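Local coordinates for protein Xaa-Pro dipeptidase (Mycobacterium tuberculosis, PDB 5E2C) that probably acts as a metal-dependent exopeptidase of the Xaa-Pro dipeptidase type, represented here by its N-terminal creatinase/prolidase domain alone, at residues N38-L42 against V77-L81; K92-H98 against T117-S123. The contacts are given in a common frame with arbitrary orientation. Numbering follows the deposited sequence.

Overall arrangement
Both contacts build on the same mixed sheet of the creatinase/prolidase N-terminal domain, and their centres lie about 13 Å apart. Contact 1 is core. It lays the start of helix 77-87 on strand 40-44 by apolar packing, with one water bridge at its edge. Contact 2 is partly buried. It pairs strand 92-95 with strand 118-121, an outermost strand of the sheet within this chain, through backbone hydrogen bonds, and it ends in a polar cluster beside the second subunit. Helix 77-87 is followed by strand 92-95, and contact 1 closes before contact 2 opens. The two meet where Leu42 CD1 packs on Leu93 CD1 at 3.9 Å.

Contact 1 of 2, residues N38-L42 against V77-L81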
loop_
_atom_site.group_PDB
_atom_site.type_symbol
_atom_site.label_atom_id
_atom_site.label_comp_id
_atom_site.label_asym_id
_atom_site.label_seq_id
_atom_site.Cartn_x
_atom_site.Cartn_y
_atom_site.Cartn_z
ATOM N N ASN A 38 7.408 7.500 12.125
ATOM C CA ASN A 38 6.754 6.209 12.208
ATOM C C ASN A 38 5.788 6.193 13.380
ATOM O O ASN A 38 6.152 6.497 14.508
ATOM C CB ASN A 38 7.771 5.090 12.375
ATOM C CG ASN A 38 7.127 3.715 12.323
ATOM O OD1 ASN A 38 6.242 3.446 11.491
ATOM N ND2 ASN A 38 7.536 2.857 13.219
ATOM N N GLY A 39 4.547 5.829 13.108
ATOM C CA GLY A 39 3.533 5.884 14.135
ATOM C C GLY A 39 2.207 5.395 13.616
ATOM O O GLY A 39 1.935 5.465 12.418
ATOM N N ALA A 40 1.385 4.894 14.528
ATOM C CA ALA A 40 0.034 4.493 14.200
ATOM C C ALA A 40 -0.816 4.718 15.440
ATOM O O ALA A 40 -0.311 4.802 16.556
ATOM C CB ALA A 40 -0.005 3.034 13.762
ATOM N N LEU A 41 -2.114 4.839 15.232
ATOM C CA LEU A 41 -3.026 5.196 16.304
ATOM C C LEU A 41 -4.256 4.299 16.209
ATOM O O LEU A 41 -4.774 4.068 15.109
ATOM C CB LEU A 41 -3.435 6.664 16.162
ATOM C CG LEU A 41 -4.303 7.238 17.268
ATOM C CD1 LEU A 41 -3.464 7.377 18.531
ATOM C CD2 LEU A 41 -4.870 8.574 16.838
ATOM N N LEU A 42 -4.679 3.755 17.346
ATOM C CA LEU A 42 -5.929 2.971 17.430
ATOM C C LEU A 42 -6.984 3.798 18.180
ATOM O O LEU A 42 -6.753 4.212 19.310
ATOM C CB LEU A 42 -5.655 1.654 18.158
ATOM C CG LEU A 42 -6.826 0.707 18.414
ATOM C CD1 LEU A 42 -7.483 0.306 17.096
ATOM C CD2 LEU A 42 -6.373 -0.516 19.209
ATOM N N VAL A 77 4.241 -1.134 14.091
ATOM C CA VAL A 77 3.259 -0.395 14.889
ATOM C C VAL A 77 1.811 -0.726 14.499
ATOM O O VAL A 77 0.950 -0.869 15.356
ATOM C CB VAL A 77 3.533 1.125 14.877
ATOM C CG1 VAL A 77 4.862 1.423 15.540
ATOM C CG2 VAL A 77 3.477 1.713 13.469
ATOM N N GLY A 78 1.549 -0.836 13.205
ATOM C CA GLY A 78 0.202 -1.142 12.727
ATOM C C GLY A 78 -0.225 -2.517 13.182
ATOM O O GLY A 78 -1.312 -2.714 13.741
ATOM N N ARG A 79 0.652 -3.480 12.949
ATOM C CA ARG A 79 0.414 -4.846 13.354
ATOM C C ARG A 79 0.152 -4.970 14.859
ATOM O O ARG A 79 -0.775 -5.650 15.297
ATOM C CB ARG A 79 1.624 -5.673 12.954
ATOM C CG ARG A 79 1.426 -7.135 13.117
ATOM C CD ARG A 79 2.759 -7.837 13.216
ATOM N NE ARG A 79 2.478 -9.216 13.535
ATOM C CZ ARG A 79 2.189 -9.675 14.751
ATOM N NH1 ARG A 79 2.199 -8.872 15.822
ATOM N NH2 ARG A 79 1.906 -10.962 14.894
ATOM N N TYR A 80 0.978 -4.307 15.661
ATOM C CA TYR A 80 0.766 -4.297 17.094
ATOM C C TYR A 80 -0.621 -3.811 17.469
ATOM O O TYR A 80 -1.316 -4.443 18.270
ATOM C CB TYR A 80 1.822 -3.430 17.781
ATOM C CG TYR A 80 1.507 -3.281 19.234
ATOM C CD1 TYR A 80 1.811 -4.306 20.128
ATOM C CD2 TYR A 80 0.859 -2.159 19.715
ATOM C CE1 TYR A 80 1.480 -4.201 21.454
ATOM C CE2 TYR A 80 0.535 -2.040 21.049
ATOM C CZ TYR A 80 0.861 -3.069 21.915
ATOM O OH TYR A 80 0.549 -2.969 23.242
ATOM N N LEU A 81 -1.039 -2.690 16.874
ATOM C CA LEU A 81 -2.343 -2.122 17.181
ATOM C C LEU A 81 -3.518 -2.966 16.696
ATOM O O LEU A 81 -4.526 -3.073 17.404
ATOM C CB LEU A 81 -2.459 -0.684 16.678
ATOM C CG LEU A 81 -1.557 0.282 17.451
ATOM C CD1 LEU A 81 -1.626 1.681 16.834
ATOM C CD2 LEU A 81 -1.899 0.353 18.934
HETATM O O HOH W 1 6.466 0.077 12.435
#
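Residues 77-81, at the start of helix 77-87, lie over residues 40-42 of strand 40-44. The axes of these short segments approach to 8.0 Å. The two run nearly parallel, at 12°. Val77 opens the helical segment and points toward the strand. Its CG2 meets Ala40 CB at 3.7 Å and also touches Asn38 OD1 at 3.8 Å. The backbone N of Val77 is 3.0 Å from water 1, and Asn38 ND2 reaches the same water at 3.1 Å. This water accepts from both, so it bridges the segments at their N-terminal end. Asn38 ND2 also bonds to Asp55 in the same chain.

Gly78 lies opposite Ala40, with their CA atoms 5.8 Å apart. Ala40 CB comes within 4.2 Å of Gly78 N. Arg79 and Tyr80 make no contact with residues 38-42.

Leu81 comes one turn after Val77 and returns to the strand; its N bonds to Val77 O at 3.1 Å. Its CD1 sits 3.7 Å from Ala40 CB and 3.4 Å from Ala40 O. Its CD2 lies 4.0 Å from Leu42 CB. Ala40 and Leu42 thus offer one face of the strand to the helix, while Leu41 points away. Val77 and Leu81 also touch Ala53 on the adjacent strand 51-54, and Leu81 reaches Leu21 on strand 19-22. This is helix-on-sheet packing in the hydrophobic core of an alpha/beta creatinase/prolidase N-terminal domain.

Contact 2 of 2, residues K92-H98 against T117-S123; sequences KLGFESH and TELVRAS
Four backbone hydrogen bonds join the segments in parallel, the last from Ala122, just past strand 118-121. Leu93 N donates to Glu118 O and Val120 N to Leu93 O, both at 2.8 Å. Phe95 N donates to Val120 O at 3.0 Å, and Ala122 N to Phe95 O at 2.8 Å. Past the strands, Ser123 (m) OG accepts from His98 (p) N at 3.0 Å and shares a 2.7 Å hydrogen bond with His98 ND1. Water 2 donates to Ser97 OG at 2.8 Å and accepts from Ser123 N at 2.9 Å. Ser97 OG also bonds to Asp103 of the second subunit.

Strand residues are extended. Ser97 (-65/-16) and His98 (-76/-13) then turn the chain, and Ala122 (-142/26) leaves the extended conformation. The register pairs Lys92 with Glu118, Leu93 with Leu119, Gly94 with Val120 and Phe95 with Arg121. CA-CA distances are 4.7 to 5.4 Å. The axes approach to 4.5 Å and cross at -39°. Strand 92-95, helix 102-111 and strand 118-121 form a beta-alpha-beta unit, whose last strand is an outermost strand of the sheet within this chain.

Leu93, Phe95, Leu119 and Arg121 share one face. Leu93 (t) CD2 packs on Leu119 (m) CD2 at 3.8 Å. Phe95 (p) brings CD1 to 3.9 Å from Leu119 CB, with Arg121 CA over one ring face. Arg121 NE forms a salt bridge with Asp106 of the second subunit. Lys92, Glu118 and Val120 point to the opposite face; Lys92 NZ is 4.5 Å from Glu118 OE1, beyond a salt bridge. Gly94 CA lies 3.8 Å from Ala122 CB, where a CB on Gly94 would clash.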
loop_
_atom_site.group_PDB
_atom_site.type_symbol
_atom_site.label_atom_id
_atom_site.label_comp_id
_atom_site.label_asym_id
_atom_site.label_seq_id
_atom_site.Cartn_x
_atom_site.Cartn_y
_atom_site.Cartn_z
ATOM N N LYS A 92 -15.385 -4.988 14.059
ATOM C CA LYS A 92 -15.000 -4.403 12.790
ATOM C C LYS A 92 -13.961 -3.301 13.017
ATOM O O LYS A 92 -14.228 -2.304 13.700
ATOM C CB LYS A 92 -16.224 -3.883 12.054
ATOM C CG LYS A 92 -17.204 -4.998 11.702
ATOM C CD LYS A 92 -18.270 -4.495 10.754
ATOM C CE LYS A 92 -19.188 -5.631 10.312
ATOM N NZ LYS A 92 -20.296 -5.101 9.471
ATOM N N LEU A 93 -12.780 -3.504 12.441
ATOM C CA LEU A 93 -11.639 -2.581 12.596
ATOM C C LEU A 93 -11.401 -1.906 11.250
ATOM O O LEU A 93 -11.050 -2.571 10.264
ATOM C CB LEU A 93 -10.385 -3.363 12.987
ATOM C CG LEU A 93 -9.096 -2.525 13.101
ATOM C CD1 LEU A 93 -9.250 -1.434 14.132
ATOM C CD2 LEU A 93 -7.904 -3.401 13.430
ATOM N N GLY A 94 -11.607 -0.595 11.199
ATOM C CA GLY A 94 -11.315 0.162 10.005
ATOM C C GLY A 94 -9.815 0.304 9.834
ATOM O O GLY A 94 -9.083 0.341 10.815
ATOM N N PHE A 95 -9.364 0.350 8.588
ATOM C CA PHE A 95 -7.954 0.650 8.288
ATOM C C PHE A 95 -7.887 1.515 7.054
ATOM O O PHE A 95 -8.849 1.608 6.273
ATOM C CB PHE A 95 -7.134 -0.633 8.107
ATOM C CG PHE A 95 -7.434 -1.368 6.826
ATOM C CD1 PHE A 95 -8.486 -2.276 6.765
ATOM C CD2 PHE A 95 -6.665 -1.167 5.692
ATOM C CE1 PHE A 95 -8.777 -2.949 5.581
ATOM C CE2 PHE A 95 -6.949 -1.846 4.516
ATOM C CZ PHE A 95 -8.007 -2.725 4.457
ATOM N N GLU A 96 -6.736 2.153 6.863
ATOM C CA GLU A 96 -6.590 3.096 5.771
ATOM C C GLU A 96 -5.970 2.420 4.551
ATOM O O GLU A 96 -4.752 2.321 4.393
ATOM C CB GLU A 96 -5.813 4.322 6.232
ATOM C CG GLU A 96 -6.561 5.097 7.291
ATOM C CD GLU A 96 -5.823 6.329 7.767
ATOM O OE1 GLU A 96 -4.674 6.174 8.224
ATOM O OE2 GLU A 96 -6.412 7.437 7.713
ATOM N N SER A 97 -6.843 1.943 3.687
ATOM C CA SER A 97 -6.436 1.243 2.484
ATOM C C SER A 97 -5.664 2.108 1.493
ATOM O O SER A 97 -4.996 1.568 0.623
ATOM C CB SER A 97 -7.669 0.607 1.811
ATOM O OG SER A 97 -8.609 1.602 1.492
ATOM N N HIS A 98 -5.712 3.437 1.635
ATOM C CA HIS A 98 -4.941 4.327 0.771
ATOM C C HIS A 98 -3.445 4.371 1.108
ATOM O O HIS A 98 -2.643 4.859 0.310
ATOM C CB HIS A 98 -5.527 5.748 0.751
ATOM C CG HIS A 98 -5.215 6.556 1.973
ATOM N ND1 HIS A 98 -5.870 6.389 3.170
ATOM C CD2 HIS A 98 -4.304 7.542 2.179
ATOM C CE1 HIS A 98 -5.385 7.239 4.062
ATOM N NE2 HIS A 98 -4.427 7.946 3.487
ATOM N N THR A 117 -12.377 -10.476 14.400
ATOM C CA THR A 117 -12.208 -9.073 14.022
ATOM C C THR A 117 -12.054 -9.028 12.518
ATOM O O THR A 117 -11.161 -9.683 11.981
ATOM C CB THR A 117 -10.937 -8.472 14.650
ATOM O OG1 THR A 117 -11.015 -8.558 16.079
ATOM C CG2 THR A 117 -10.770 -7.006 14.232
ATOM N N GLU A 118 -12.919 -8.273 11.844
ATOM C CA GLU A 118 -12.847 -8.090 10.398
ATOM C C GLU A 118 -12.158 -6.750 10.102
ATOM O O GLU A 118 -12.498 -5.722 10.700
ATOM C CB GLU A 118 -14.256 -8.068 9.787
ATOM C CG GLU A 118 -14.295 -7.874 8.265
ATOM C CD GLU A 118 -15.682 -7.533 7.711
ATOM O OE1 GLU A 118 -16.670 -7.543 8.470
ATOM O OE2 GLU A 118 -15.792 -7.237 6.497
ATOM N N LEU A 119 -11.216 -6.764 9.166
ATOM C CA LEU A 119 -10.563 -5.541 8.711
ATOM C C LEU A 119 -11.407 -4.925 7.614
ATOM O O LEU A 119 -11.695 -5.581 6.609
ATOM C CB LEU A 119 -9.166 -5.846 8.184
ATOM C CG LEU A 119 -8.170 -6.172 9.307
ATOM C CD1 LEU A 119 -7.030 -7.036 8.791
ATOM C CD2 LEU A 119 -7.656 -4.879 9.933
ATOM N N VAL A 120 -11.795 -3.670 7.798
ATOM C CA VAL A 120 -12.692 -2.995 6.874
ATOM C C VAL A 120 -12.057 -1.734 6.301
ATOM O O VAL A 120 -11.583 -0.873 7.047
ATOM C CB VAL A 120 -13.996 -2.621 7.588
ATOM C CG1 VAL A 120 -14.948 -1.876 6.648
ATOM C CG2 VAL A 120 -14.659 -3.871 8.169
ATOM N N ARG A 121 -12.050 -1.618 4.978
ATOM C CA ARG A 121 -11.545 -0.405 4.339
ATOM C C ARG A 121 -12.288 0.832 4.865
ATOM O O ARG A 121 -13.536 0.894 4.864
ATOM C CB ARG A 121 -11.671 -0.494 2.819
ATOM C CG ARG A 121 -10.845 -1.602 2.175
ATOM C CD ARG A 121 -11.397 -1.899 0.783
ATOM N NE ARG A 121 -10.555 -2.831 0.050
ATOM C CZ ARG A 121 -10.472 -4.139 0.282
ATOM N NH1 ARG A 121 -11.200 -4.720 1.239
ATOM N NH2 ARG A 121 -9.651 -4.881 -0.459
ATOM N N ALA A 122 -11.521 1.820 5.320
ATOM C CA ALA A 122 -12.074 3.016 5.937
ATOM C C ALA A 122 -11.321 4.303 5.582
ATOM O O ALA A 122 -11.378 5.280 6.339
ATOM C CB ALA A 122 -12.116 2.848 7.451
ATOM N N SER A 123 -10.651 4.339 4.436
ATOM C CA SER A 123 -9.961 5.575 4.049
ATOM C C SER A 123 -10.976 6.683 3.825
ATOM O O SER A 123 -12.001 6.479 3.166
ATOM C CB SER A 123 -9.102 5.372 2.823
ATOM O OG SER A 123 -7.950 4.637 3.170
HETATM O O HOH W 2 -11.087 2.842 1.948
#